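Local atomic coordinates of putative cell adhesion protein (Bacteroides fragilis, PDB entry 4H40), a protein that probably serves as a fimbrillin-like subunit of a distinct type of pilus and so is thought to take part in cell adhesion. Residues T187-E192 with N298-V303; T196-A201 with N272-G277; T280-L285 with T310-Q315. All blocks are in the same frame, centred on the assembly; numbering follows the deposited sequence.

In the fold
The three contacts lie in one beta sandwich formed by the C-terminal part of the chain. Contact 1 pairs two parallel strands of one sheet, contact 2 pairs two antiparallel strands of the other, and contact 3 joins the two sheets face to face. Contacts 1 and 3 have centres about 9 Å apart and share a sheet, since strands 296-305 and 310-321 are neighbours; contacts 2 and 3 are about 13 Å apart, centre to centre, and share the opposite sheet through strands 266-275 and 278-287. Contacts 1 and 2, also about 13 Å between centres, meet inside the sandwich, where Val188 packs on Leu197 and Val303 on Val275.

Contact 1. Residues T187-E192 with N298-V303; sequences TVRAGE and NYTATV
The guanidinium of Arg189 carries the methyl CG2 of Thr300 over the centre of one face, with CG2 3.7 Å from Arg189 CZ. The extended chain, straight from CG to NE, carries NE out over the neighbouring strand, and the guanidinium beyond it lies on Thr300 CG2, the two side chains crossing obliquely. Nearer the backbone, Arg189 CB and CD pass Thr302 OG1, and Thr302 CG2 lies 3.9 Å from Gly191 CA. Beneath these side chains, strands 187-190 and 298-303 run parallel. Their hydrogen bonds alternate as parallel pairing demands: Thr187 N gives to Tyr299 O, Ala301 N to Thr187 O at 2.7 Å, Arg189 N to Ala301 O, and Val303 N to Arg189 O. Gly191 N continues the series to Val303 O, but this last bond is bent, with an angle of 135° at the hydrogen, as the first strand gives way to loop. At the other end a water bridges Thr187 OG1, 2.7 Å away, and Tyr299 O, to which it donates, so that carbonyl receives two hydrogen bonds. On the opposite face the contact is apolar: Val188 CG1 meets Val303 CG2 at 3.6 Å, and Ala301 lies between two larger residues of its strand. Leu271 and Leu273 of strand 266-275 cover Val188. The chemistry therefore divides by face. Beta-branched valines and a small alanine suit the buried side, while threonines and a long arginine suit the more exposed one, where methyl and methylene groups pack and polar ends can still meet water.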
# COMPACT_ATOMS: atom_id res chain seq x y z
N THR B 187 13.37 -5.40 2.43
CA THR B 187 13.73 -6.78 2.67
C THR B 187 13.18 -7.52 1.46
O THR B 187 11.97 -7.43 1.20
CB THR B 187 13.19 -7.29 4.02
OG1 THR B 187 13.71 -6.48 5.08
CG2 THR B 187 13.55 -8.73 4.26
N VAL B 188 14.07 -8.15 0.66
CA VAL B 188 13.68 -8.93 -0.54
C VAL B 188 13.85 -10.40 -0.22
O VAL B 188 14.98 -10.85 -0.02
CB VAL B 188 14.43 -8.54 -1.83
CG1 VAL B 188 13.87 -9.30 -3.01
CG2 VAL B 188 14.42 -7.03 -2.07
N ARG B 189 12.74 -11.14 -0.15
CA ARG B 189 12.76 -12.57 0.17
C ARG B 189 12.84 -13.43 -1.09
O ARG B 189 12.33 -13.05 -2.14
CB ARG B 189 11.52 -12.94 0.95
CG ARG B 189 11.47 -12.45 2.38
CD ARG B 189 10.18 -12.87 3.01
NE ARG B 189 10.08 -12.42 4.40
CZ ARG B 189 8.93 -12.19 5.04
NH1 ARG B 189 7.77 -12.36 4.41
NH2 ARG B 189 8.94 -11.78 6.29
N ALA B 190 13.48 -14.60 -0.96
CA ALA B 190 13.59 -15.58 -2.04
C ALA B 190 12.42 -16.55 -1.91
O ALA B 190 12.39 -17.37 -0.98
CB ALA B 190 14.92 -16.30 -1.97
N GLY B 191 11.42 -16.36 -2.76
CA GLY B 191 10.19 -17.15 -2.75
C GLY B 191 10.26 -18.41 -3.59
O GLY B 191 11.35 -18.91 -3.89
N GLU B 192 9.08 -18.90 -3.99
CA GLU B 192 8.89 -20.12 -4.76
C GLU B 192 9.71 -20.09 -6.05
O GLU B 192 9.54 -19.18 -6.88
CB GLU B 192 7.39 -20.34 -5.04
CG GLU B 192 7.05 -21.71 -5.59
CD GLU B 192 6.44 -22.72 -4.63
OE1 GLU B 192 6.50 -22.48 -3.40
OE2 GLU B 192 5.93 -23.75 -5.11
N ASN B 298 9.58 0.84 6.03
CA ASN B 298 9.95 -0.56 5.79
C ASN B 298 9.01 -1.26 4.83
O ASN B 298 7.82 -1.16 4.97
CB ASN B 298 9.93 -1.31 7.10
CG ASN B 298 10.74 -0.62 8.15
OD1 ASN B 298 11.81 -0.09 7.86
ND2 ASN B 298 10.22 -0.58 9.37
N TYR B 299 9.57 -1.96 3.87
CA TYR B 299 8.87 -2.73 2.86
C TYR B 299 9.41 -4.15 2.89
O TYR B 299 10.57 -4.35 3.25
CB TYR B 299 9.06 -2.10 1.48
CG TYR B 299 8.34 -0.79 1.32
CD1 TYR B 299 8.90 0.41 1.78
CD2 TYR B 299 7.10 -0.72 0.68
CE1 TYR B 299 8.22 1.62 1.65
CE2 TYR B 299 6.43 0.49 0.51
CZ TYR B 299 6.98 1.65 1.03
OH TYR B 299 6.27 2.82 0.92
N THR B 300 8.54 -5.15 2.62
CA THR B 300 8.91 -6.57 2.56
C THR B 300 8.42 -7.08 1.21
O THR B 300 7.23 -7.04 0.91
CB THR B 300 8.44 -7.35 3.78
OG1 THR B 300 8.83 -6.60 4.93
CG2 THR B 300 9.11 -8.67 3.91
N ALA B 301 9.38 -7.39 0.33
CA ALA B 301 9.04 -7.84 -1.00
C ALA B 301 9.45 -9.33 -1.18
O ALA B 301 10.41 -9.77 -0.55
CB ALA B 301 9.73 -6.95 -2.03
N THR B 302 8.70 -10.11 -1.99
CA THR B 302 9.04 -11.50 -2.25
C THR B 302 9.15 -11.72 -3.74
O THR B 302 8.23 -11.37 -4.46
CB THR B 302 8.00 -12.44 -1.63
OG1 THR B 302 7.91 -12.18 -0.23
CG2 THR B 302 8.31 -13.90 -1.85
N VAL B 303 10.25 -12.32 -4.19
CA VAL B 303 10.44 -12.68 -5.60
C VAL B 303 9.93 -14.12 -5.78
O VAL B 303 10.40 -15.03 -5.10
CB VAL B 303 11.91 -12.51 -6.07
CG1 VAL B 303 12.03 -12.79 -7.56
CG2 VAL B 303 12.39 -11.11 -5.78
O HOH W 1 12.11 -4.43 5.82

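Contact 2. Residues T196-A201 with N272-G277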
# COMPACT_ATOMS: atom_id res chain seq x y z
N THR B 196 18.78 -18.45 -6.10
CA THR B 196 19.79 -17.43 -5.89
C THR B 196 19.16 -16.07 -6.14
O THR B 196 18.43 -15.88 -7.11
CB THR B 196 21.05 -17.63 -6.77
OG1 THR B 196 20.70 -17.41 -8.14
CG2 THR B 196 21.69 -18.99 -6.60
N LEU B 197 19.47 -15.13 -5.25
CA LEU B 197 18.96 -13.78 -5.27
C LEU B 197 20.09 -12.86 -4.82
O LEU B 197 20.51 -12.91 -3.67
CB LEU B 197 17.73 -13.72 -4.34
CG LEU B 197 17.16 -12.37 -3.89
CD1 LEU B 197 16.51 -11.63 -5.04
CD2 LEU B 197 16.19 -12.57 -2.73
N GLU B 198 20.58 -12.04 -5.75
CA GLU B 198 21.66 -11.09 -5.52
C GLU B 198 21.26 -9.72 -6.01
O GLU B 198 20.28 -9.60 -6.75
CB GLU B 198 22.94 -11.53 -6.26
CG GLU B 198 23.57 -12.84 -5.81
CD GLU B 198 24.51 -13.42 -6.85
OE1 GLU B 198 24.01 -14.05 -7.81
OE2 GLU B 198 25.73 -13.18 -6.75
N MSE B 199 22.03 -8.69 -5.63
CA MSE B 199 21.87 -7.30 -6.09
C MSE B 199 22.64 -7.11 -7.37
O MSE B 199 23.80 -7.52 -7.44
CB MSE B 199 22.45 -6.30 -5.05
CG MSE B 199 21.67 -6.22 -3.75
SE MSE B 199 20.20 -4.92 -3.76
CE MSE B 199 21.21 -3.34 -3.53
N LEU B 200 22.07 -6.43 -8.36
CA LEU B 200 22.86 -6.08 -9.53
C LEU B 200 23.69 -4.82 -9.17
O LEU B 200 23.38 -4.16 -8.16
CB LEU B 200 21.96 -5.84 -10.75
CG LEU B 200 21.29 -7.05 -11.36
CD1 LEU B 200 20.31 -6.62 -12.42
CD2 LEU B 200 22.30 -8.04 -11.90
N ALA B 201 24.73 -4.47 -9.96
CA ALA B 201 25.51 -3.26 -9.68
C ALA B 201 24.60 -2.01 -9.63
O ALA B 201 24.88 -1.07 -8.89
CB ALA B 201 26.58 -3.08 -10.73
N ASN B 272 16.90 -3.81 -9.10
CA ASN B 272 17.70 -4.50 -10.10
C ASN B 272 18.34 -5.68 -9.42
O ASN B 272 19.25 -5.51 -8.60
CB ASN B 272 18.73 -3.56 -10.71
CG ASN B 272 18.11 -2.33 -11.31
OD1 ASN B 272 17.64 -2.35 -12.43
ND2 ASN B 272 18.09 -1.25 -10.56
N LEU B 273 17.77 -6.87 -9.66
CA LEU B 273 18.22 -8.08 -8.97
C LEU B 273 18.60 -9.17 -9.95
O LEU B 273 18.10 -9.21 -11.08
CB LEU B 273 17.09 -8.61 -8.04
CG LEU B 273 16.42 -7.62 -7.08
CD1 LEU B 273 15.15 -8.18 -6.48
CD2 LEU B 273 17.36 -7.17 -5.98
N LYS B 274 19.47 -10.07 -9.50
CA LYS B 274 19.91 -11.23 -10.25
C LYS B 274 19.19 -12.43 -9.65
O LYS B 274 19.60 -12.93 -8.61
CB LYS B 274 21.44 -11.37 -10.20
CG LYS B 274 22.02 -12.27 -11.27
CD LYS B 274 23.52 -12.26 -11.16
CE LYS B 274 24.18 -12.81 -12.40
NZ LYS B 274 25.65 -12.95 -12.20
N VAL B 275 18.08 -12.83 -10.26
CA VAL B 275 17.26 -13.96 -9.81
C VAL B 275 17.66 -15.20 -10.61
O VAL B 275 17.62 -15.19 -11.83
CB VAL B 275 15.74 -13.66 -9.92
CG1 VAL B 275 14.91 -14.79 -9.34
CG2 VAL B 275 15.40 -12.34 -9.23
N ASN B 276 18.08 -16.26 -9.91
CA ASN B 276 18.53 -17.53 -10.48
C ASN B 276 19.51 -17.33 -11.65
O ASN B 276 19.43 -18.03 -12.66
CB ASN B 276 17.34 -18.39 -10.90
CG ASN B 276 16.47 -18.84 -9.76
OD1 ASN B 276 16.90 -18.91 -8.60
ND2 ASN B 276 15.24 -19.20 -10.07
N GLY B 277 20.44 -16.38 -11.48
CA GLY B 277 21.47 -16.05 -12.45
C GLY B 277 21.08 -15.11 -13.58
O GLY B 277 21.95 -14.69 -14.34
O HOH W 2 21.33 -14.98 -9.04
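Thr196 meets Asn276 twice: Thr196 N donates to the side-chain oxygen OD1 at 3.2 Å, in the plane of the amide, and Thr196 O accepts from Asn276 N at 2.8 Å. Asn276 OD1 also accepts from His195 N, so asparagine suits this turn by gripping two successive amides. With chi1 at 68°, Thr196 OG1 lies between its own N and carbonyl carbon and donates to a water, which also accepts from Gly277 N and donates to Glu198 OE1 and Lys274 O. Leu197 turns to the buried face with its pair Val275, and its CD1 lies 4.0 Å from Leu273 CD1. Glu198 forms the antiparallel hydrogen-bonded pair with Lys274, the bond from Lys274 N to Glu198 O being 2.9 Å. Their side chains run side by side, but Glu198 OE1 and Lys274 NZ stay 4.8 Å apart. Met199, a selenomethionine, brings SE to Leu273 CD2. Leu200 N donates to Asn272 O, while its CD2 lies 3.8 Å from Lys274 CB, the side chains crossing at about a right angle. Leu197, Leu273 and Val275 thus pack on the apolar side; on the other, the opposite charges probably attract without a salt bridge, and water joins strand to turn.

Contact 3. Residues T280-L285 with T310-Q315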
# COMPACT_ATOMS: atom_id res chain seq x y z
N THR B 280 17.05 -9.12 -13.59
CA THR B 280 15.63 -8.72 -13.57
C THR B 280 15.51 -7.28 -13.06
O THR B 280 16.43 -6.79 -12.42
CB THR B 280 14.79 -9.67 -12.70
OG1 THR B 280 15.16 -9.51 -11.33
CG2 THR B 280 14.89 -11.13 -13.10
N GLN B 281 14.38 -6.63 -13.31
CA GLN B 281 14.08 -5.29 -12.83
C GLN B 281 12.57 -5.23 -12.48
O GLN B 281 11.74 -5.71 -13.23
CB GLN B 281 14.50 -4.22 -13.85
CG GLN B 281 14.33 -2.76 -13.36
CD GLN B 281 14.75 -1.74 -14.39
OE1 GLN B 281 14.23 -1.68 -15.51
NE2 GLN B 281 15.68 -0.87 -14.02
N TYR B 282 12.26 -4.67 -11.32
CA TYR B 282 10.90 -4.52 -10.81
C TYR B 282 10.69 -3.12 -10.36
O TYR B 282 11.56 -2.55 -9.71
CB TYR B 282 10.64 -5.47 -9.61
CG TYR B 282 11.01 -6.90 -9.89
CD1 TYR B 282 10.16 -7.72 -10.62
CD2 TYR B 282 12.21 -7.43 -9.45
CE1 TYR B 282 10.49 -9.04 -10.89
CE2 TYR B 282 12.56 -8.75 -9.72
CZ TYR B 282 11.70 -9.55 -10.45
OH TYR B 282 12.03 -10.86 -10.73
N GLN B 283 9.52 -2.58 -10.64
CA GLN B 283 9.22 -1.23 -10.23
C GLN B 283 8.06 -1.17 -9.26
O GLN B 283 6.97 -1.69 -9.55
CB GLN B 283 8.90 -0.35 -11.44
CG GLN B 283 8.42 1.03 -11.05
CD GLN B 283 8.31 1.92 -12.23
OE1 GLN B 283 9.06 2.88 -12.35
NE2 GLN B 283 7.39 1.60 -13.12
N MSE B 284 8.27 -0.48 -8.13
CA MSE B 284 7.23 -0.17 -7.16
C MSE B 284 6.88 1.32 -7.33
O MSE B 284 7.76 2.15 -7.10
CB MSE B 284 7.68 -0.46 -5.72
CG MSE B 284 7.86 -1.91 -5.36
SE MSE B 284 8.87 -2.10 -3.64
CE MSE B 284 8.07 -0.70 -2.67
N LEU B 285 5.64 1.68 -7.77
CA LEU B 285 5.26 3.08 -7.82
C LEU B 285 4.47 3.36 -6.57
O LEU B 285 3.49 2.69 -6.33
CB LEU B 285 4.50 3.44 -9.09
CG LEU B 285 5.40 3.81 -10.28
CD1 LEU B 285 4.66 3.57 -11.59
CD2 LEU B 285 5.85 5.26 -10.22
N THR B 310 8.81 -14.40 -13.55
CA THR B 310 9.25 -13.98 -12.22
C THR B 310 8.42 -12.74 -11.82
O THR B 310 8.29 -11.81 -12.61
CB THR B 310 10.77 -13.73 -12.17
OG1 THR B 310 11.06 -12.43 -12.68
CG2 THR B 310 11.57 -14.74 -12.96
N VAL B 311 7.87 -12.73 -10.60
CA VAL B 311 7.11 -11.58 -10.07
C VAL B 311 7.64 -11.13 -8.71
O VAL B 311 8.22 -11.92 -7.96
CB VAL B 311 5.57 -11.78 -10.00
CG1 VAL B 311 4.95 -11.67 -11.37
CG2 VAL B 311 5.17 -13.09 -9.32
N LEU B 312 7.47 -9.85 -8.42
CA LEU B 312 7.75 -9.27 -7.15
C LEU B 312 6.42 -8.91 -6.53
O LEU B 312 5.60 -8.24 -7.16
CB LEU B 312 8.67 -8.05 -7.25
CG LEU B 312 9.17 -7.56 -5.90
CD1 LEU B 312 10.40 -8.29 -5.48
CD2 LEU B 312 9.41 -6.10 -5.90
N THR B 313 6.17 -9.43 -5.33
CA THR B 313 4.99 -9.11 -4.52
C THR B 313 5.46 -8.33 -3.32
O THR B 313 6.44 -8.73 -2.69
CB THR B 313 4.22 -10.37 -4.04
OG1 THR B 313 5.00 -11.06 -3.07
CG2 THR B 313 3.81 -11.30 -5.15
N TRP B 314 4.76 -7.28 -2.94
CA TRP B 314 5.17 -6.62 -1.73
C TRP B 314 3.99 -6.27 -0.85
O TRP B 314 2.85 -6.34 -1.26
CB TRP B 314 6.09 -5.41 -1.96
CG TRP B 314 5.41 -4.18 -2.46
CD1 TRP B 314 5.02 -3.10 -1.73
CD2 TRP B 314 5.15 -3.87 -3.82
NE1 TRP B 314 4.52 -2.12 -2.55
CE2 TRP B 314 4.56 -2.58 -3.85
CE3 TRP B 314 5.31 -4.57 -5.04
CZ2 TRP B 314 4.14 -1.96 -5.05
CZ3 TRP B 314 4.91 -3.96 -6.22
CH2 TRP B 314 4.32 -2.68 -6.22
N GLN B 315 4.33 -6.01 0.39
CA GLN B 315 3.46 -5.62 1.46
C GLN B 315 4.18 -4.58 2.32
O GLN B 315 5.43 -4.54 2.40
CB GLN B 315 3.01 -6.83 2.28
CG GLN B 315 4.14 -7.73 2.77
CD GLN B 315 3.69 -9.14 3.08
OE1 GLN B 315 2.55 -9.56 2.79
NE2 GLN B 315 4.60 -9.93 3.64
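Two facing sheets of a beta sandwich meet here, strand 280-285 from one and strand 310-315 from the other. Their axes approach to 8.0 Å at an angle of 31°, a distance filled by side chains that alternate inward along each strand: Thr280, Tyr282 and Met284 against Thr310, Leu312 and Trp314. Tyr282 reaches across to the other strand. Its OH lies 2.7 Å from Thr310 OG1 in a hydrogen bond whose donor could be either hydroxyl, and the two side chains cross at about a right angle. The bond gives the phenol a polar partner in a largely buried place, where threonine supplies a hydroxyl on a short stem: with chi1 at 82°, OG1 lies between the backbone N and carbonyl carbon, where it meets the phenol oxygen. Over one face of the Tyr282 ring, displaced toward the rim, comes Leu312 CB, 4.0 Å from the ring centroid in a CH-pi contact. Further along, Met284, a selenomethionine, lies over a face of the Trp314 indole, the two side chains sliding past each other in opposite directions. Met284 CG is 3.4 Å from the centroid of the six-membered ring and almost on its normal, while SE stands 4.2 Å from that of the five-membered ring, a Met-aromatic contact. The bend at chi3 (41°) carries CE toward Trp314 NE1, at 3.8 Å. The unbranched, flexible methionine chain can thus follow the broad, flat indole. Along the other edge of strand 310-315, residues Val311 to Trp314 pair antiparallel with a strand of the second subunit, so the sheet continues across the interface. Inward-facing aromatic and aliphatic side chains between two sheets are typical of a beta-sandwich core, consistent with the transthyretin-like clan of the fimbrillins.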